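Local coordinates for glycosyl hydrolases family 2, sugar binding domain protein (Bacteroides uniformis str. 3978 T3 ii, PDB 6D1P) that probably hydrolyses O-glycosidic bonds as a gut bacterial beta-glucuronidase of glycoside hydrolase family 2, at residues A464-E469 with T481-W486. Sequence-based numbering, arbitrary orientation.
Sequences AIRRCE and TIWAGW. With SCN (thiocyanate ion), chain I.
At the edge of the Trp483 ring, in its plane, sit NH2 of Arg466 and OG1 of Thr481; the Arg466 guanidinium stands nearly square to the indole, the planes 83° apart. Water 1 lies at the guanidinium edge, likewise in plane. The site belongs to the family 2 TIM barrel, where neighbouring parallel strands 462-466 and 477-479 both run out into loops. Arg466 NH2 and Trp483 NE1 are 3.5 Å apart, but both are donors and cannot pair directly; a glycerol oxygen, probably from the crystallisation liquor, takes a weak hydrogen bond from NE1. Arg466 reaches this spot because its chain is extended, with CG anti to the backbone N (chi1 -174°). Its charge is met chiefly by Glu428, through a salt bridge at NH1, while NE donates to the carbonyl of Ala511. Arg466 NH2 also lies 3.3 Å from Thr481 OG1, at an angle too poor for a bond; OG1 instead donates a weak one, 3.4 Å, to N of the thiocyanate ion, probably also from the liquor. One bridge to loop 481-486 is water 1, which accepts from Arg466 NH2 at 3.1 Å and from Ile482 N at 2.8 Å.

Arg467 and Thr481 run side by side: CG of the arginine is 3.7 Å from the threonine CG2. The Arg467 chain then bends at chi3 (91°), and its NH2 forms a salt bridge with Asp430. An alanine at Arg467 is likely to leave Asp430 without this partner and bare one flank of the Thr481 methyl. Farther along, water 2 donates to Glu469 OE1 and accepts from Thr481 N at 3.2 Å.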
ATOM      1  N   ALA A 464      21.254  17.512  27.515  1.00 27.42           N
ATOM      2  CA  ALA A 464      22.079  17.693  26.330  1.00 25.96           C
ATOM      3  C   ALA A 464      21.178  18.007  25.133  1.00 26.54           C
ATOM      4  O   ALA A 464      19.973  17.742  25.160  1.00 23.28           O
ATOM      5  CB  ALA A 464      22.930  16.440  26.053  1.00 18.69           C
ATOM      6  N   ILE A 465      21.773  18.597  24.082  1.00 23.00           N
ATOM      7  CA  ILE A 465      21.215  18.569  22.730  1.00 25.87           C
ATOM      8  C   ILE A 465      22.369  18.433  21.748  1.00 24.82           C
ATOM      9  O   ILE A 465      23.540  18.529  22.118  1.00 24.71           O
ATOM     10  CB  ILE A 465      20.378  19.813  22.363  1.00 24.63           C
ATOM     11  CG1 ILE A 465      21.251  21.075  22.418  1.00 25.48           C
ATOM     12  CG2 ILE A 465      19.116  19.900  23.220  1.00 23.11           C
ATOM     13  CD1 ILE A 465      20.531  22.373  22.059  1.00 20.12           C
ATOM     14  N   ARG A 466      22.019  18.228  20.477  1.00 24.92           N
ATOM     15  CA  ARG A 466      22.991  18.092  19.399  1.00 25.86           C
ATOM     16  C   ARG A 466      22.650  19.044  18.257  1.00 22.78           C
ATOM     17  O   ARG A 466      21.509  19.068  17.783  1.00 22.98           O
ATOM     18  CB  ARG A 466      23.061  16.645  18.861  1.00 20.22           C
ATOM     19  CG  ARG A 466      24.189  16.489  17.826  1.00 20.89           C
ATOM     20  CD  ARG A 466      24.283  15.148  17.122  1.00 18.98           C
ATOM     21  NE  ARG A 466      25.185  15.297  15.988  1.00 20.35           N
ATOM     22  CZ  ARG A 466      24.791  15.669  14.777  1.00 21.23           C
ATOM     23  NH1 ARG A 466      23.503  15.874  14.551  1.00 22.09           N
ATOM     24  NH2 ARG A 466      25.670  15.828  13.797  1.00 18.23           N
ATOM     25  N   ARG A 467      23.643  19.822  17.822  1.00 21.42           N
ATOM     26  CA  ARG A 467      23.580  20.653  16.619  1.00 23.12           C
ATOM     27  C   ARG A 467      22.399  21.627  16.665  1.00 29.19           C
ATOM     28  O   ARG A 467      21.386  21.455  15.987  1.00 28.36           O
ATOM     29  CB  ARG A 467      23.495  19.803  15.349  1.00 22.23           C
ATOM     30  CG  ARG A 467      24.088  20.497  14.150  1.00 22.29           C
ATOM     31  CD  ARG A 467      23.684  19.860  12.854  1.00 23.87           C
ATOM     32  NE  ARG A 467      22.462  20.479  12.329  1.00 27.55           N
ATOM     33  CZ  ARG A 467      22.059  20.352  11.069  1.00 26.47           C
ATOM     34  NH1 ARG A 467      22.784  19.630  10.232  1.00 18.25           N
ATOM     35  NH2 ARG A 467      20.951  20.962  10.636  1.00 20.92           N
ATOM     36  N   CYS A 468      22.564  22.665  17.483  1.00 26.32           N
ATOM     37  CA  CYS A 468      21.666  23.822  17.434  1.00 26.68           C
ATOM     38  C   CYS A 468      22.444  24.973  18.078  1.00 27.23           C
ATOM     39  O   CYS A 468      22.314  25.219  19.278  1.00 25.17           O
ATOM     40  CB  CYS A 468      20.345  23.589  18.134  1.00 23.91           C
ATOM     41  SG  CYS A 468      19.199  24.997  17.875  1.00 30.53           S
ATOM     42  N   GLU A 469      23.258  25.653  17.266  1.00 25.54           N
ATOM     43  CA  GLU A 469      24.223  26.591  17.832  1.00 28.62           C
ATOM     44  C   GLU A 469      23.535  27.715  18.596  1.00 28.49           C
ATOM     45  O   GLU A 469      24.037  28.143  19.641  1.00 30.28           O
ATOM     46  CB  GLU A 469      25.129  27.158  16.743  1.00 28.89           C
ATOM     47  CG  GLU A 469      26.079  26.132  16.142  1.00 36.57           C
ATOM     48  CD  GLU A 469      27.001  25.439  17.173  1.00 37.35           C
ATOM     49  OE1 GLU A 469      27.015  24.181  17.202  1.00 32.54           O
ATOM     50  OE2 GLU A 469      27.721  26.148  17.928  1.00 41.77           O
ATOM     51  N   THR A 481      28.119  19.634  15.304  1.00 20.83           N
ATOM     52  CA  THR A 481      28.230  18.629  14.258  1.00 22.31           C
ATOM     53  C   THR A 481      29.674  18.623  13.781  1.00 19.99           C
ATOM     54  O   THR A 481      30.189  19.657  13.367  1.00 21.93           O
ATOM     55  CB  THR A 481      27.244  18.883  13.101  1.00 21.14           C
ATOM     56  OG1 THR A 481      27.466  17.938  12.045  1.00 22.53           O
ATOM     57  CG2 THR A 481      27.372  20.282  12.529  1.00 22.91           C
ATOM     58  N   ILE A 482      30.335  17.463  13.868  1.00 24.94           N
ATOM     59  CA  ILE A 482      31.745  17.332  13.501  1.00 22.01           C
ATOM     60  C   ILE A 482      31.976  15.969  12.858  1.00 20.41           C
ATOM     61  O   ILE A 482      31.991  14.942  13.549  1.00 21.47           O
ATOM     62  CB  ILE A 482      32.693  17.527  14.697  1.00 22.09           C
ATOM     63  CG1 ILE A 482      32.608  18.952  15.240  1.00 23.19           C
ATOM     64  CG2 ILE A 482      34.122  17.211  14.278  1.00 18.35           C
ATOM     65  CD1 ILE A 482      33.383  19.154  16.553  1.00 22.92           C
ATOM     66  N   TRP A 483      32.236  15.968  11.555  1.00 21.86           N
ATOM     67  CA  TRP A 483      32.366  14.762  10.745  1.00 22.56           C
ATOM     68  C   TRP A 483      33.625  14.861   9.893  1.00 23.53           C
ATOM     69  O   TRP A 483      33.576  14.789   8.662  1.00 28.84           O
ATOM     70  CB  TRP A 483      31.151  14.552   9.831  1.00 27.21           C
ATOM     71  CG  TRP A 483      29.893  14.193  10.536  1.00 24.97           C
ATOM     72  CD1 TRP A 483      29.058  15.035  11.215  1.00 24.08           C
ATOM     73  CD2 TRP A 483      29.311  12.884  10.623  1.00 20.73           C
ATOM     74  NE1 TRP A 483      27.989  14.324  11.726  1.00 25.02           N
ATOM     75  CE2 TRP A 483      28.123  13.005  11.369  1.00 21.36           C
ATOM     76  CE3 TRP A 483      29.688  11.618  10.144  1.00 20.72           C
ATOM     77  CZ2 TRP A 483      27.314  11.906  11.662  1.00 21.46           C
ATOM     78  CZ3 TRP A 483      28.887  10.534  10.438  1.00 19.93           C
ATOM     79  CH2 TRP A 483      27.705  10.687  11.181  1.00 20.10           C
ATOM     80  N   ALA A 484      34.758  15.039  10.570  1.00 26.51           N
ATOM     81  CA  ALA A 484      36.054  15.123   9.912  1.00 24.08           C
ATOM     82  C   ALA A 484      36.220  13.994   8.920  1.00 20.65           C
ATOM     83  O   ALA A 484      36.047  12.827   9.262  1.00 22.60           O
ATOM     84  CB  ALA A 484      37.172  15.060  10.960  1.00 23.22           C
ATOM     85  N   GLY A 485      36.563  14.339   7.690  1.00 23.13           N
ATOM     86  CA  GLY A 485      36.731  13.335   6.666  1.00 24.06           C
ATOM     87  C   GLY A 485      35.452  12.811   6.045  1.00 27.47           C
ATOM     88  O   GLY A 485      35.526  12.078   5.046  1.00 25.73           O
ATOM     89  N   TRP A 486      34.276  13.151   6.585  1.00 25.59           N
ATOM     90  CA  TRP A 486      33.026  12.654   6.022  1.00 28.12           C
ATOM     91  C   TRP A 486      32.203  13.787   5.424  1.00 25.82           C
ATOM     92  O   TRP A 486      32.131  13.904   4.206  1.00 27.69           O
ATOM     93  CB  TRP A 486      32.195  11.852   7.026  1.00 26.08           C
ATOM     94  CG  TRP A 486      31.133  11.146   6.245  1.00 25.44           C
ATOM     95  CD1 TRP A 486      29.779  11.422   6.215  1.00 24.85           C
ATOM     96  CD2 TRP A 486      31.350  10.105   5.287  1.00 25.61           C
ATOM     97  NE1 TRP A 486      29.142  10.571   5.316  1.00 22.97           N
ATOM     98  CE2 TRP A 486      30.085   9.760   4.737  1.00 23.64           C
ATOM     99  CE3 TRP A 486      32.488   9.415   4.851  1.00 23.19           C
ATOM    100  CZ2 TRP A 486      29.937   8.753   3.786  1.00 25.87           C
ATOM    101  CZ3 TRP A 486      32.331   8.415   3.904  1.00 28.04           C
ATOM    102  CH2 TRP A 486      31.063   8.097   3.376  1.00 24.13           C
TER
HETATM  103  S   SCN I 907      32.221  18.392   9.378  1.00 37.49           S
HETATM  104  C   SCN I 907      30.546  18.962   9.468  1.00 36.87           C
HETATM  105  N   SCN I 907      29.375  19.121   9.543  1.00 35.72           N
HETATM  106  O   HOH W   1      28.472  15.684  15.055  1.00 15.01           O
HETATM  107  O   HOH W   2      27.535  22.732  15.185  1.00 28.02           O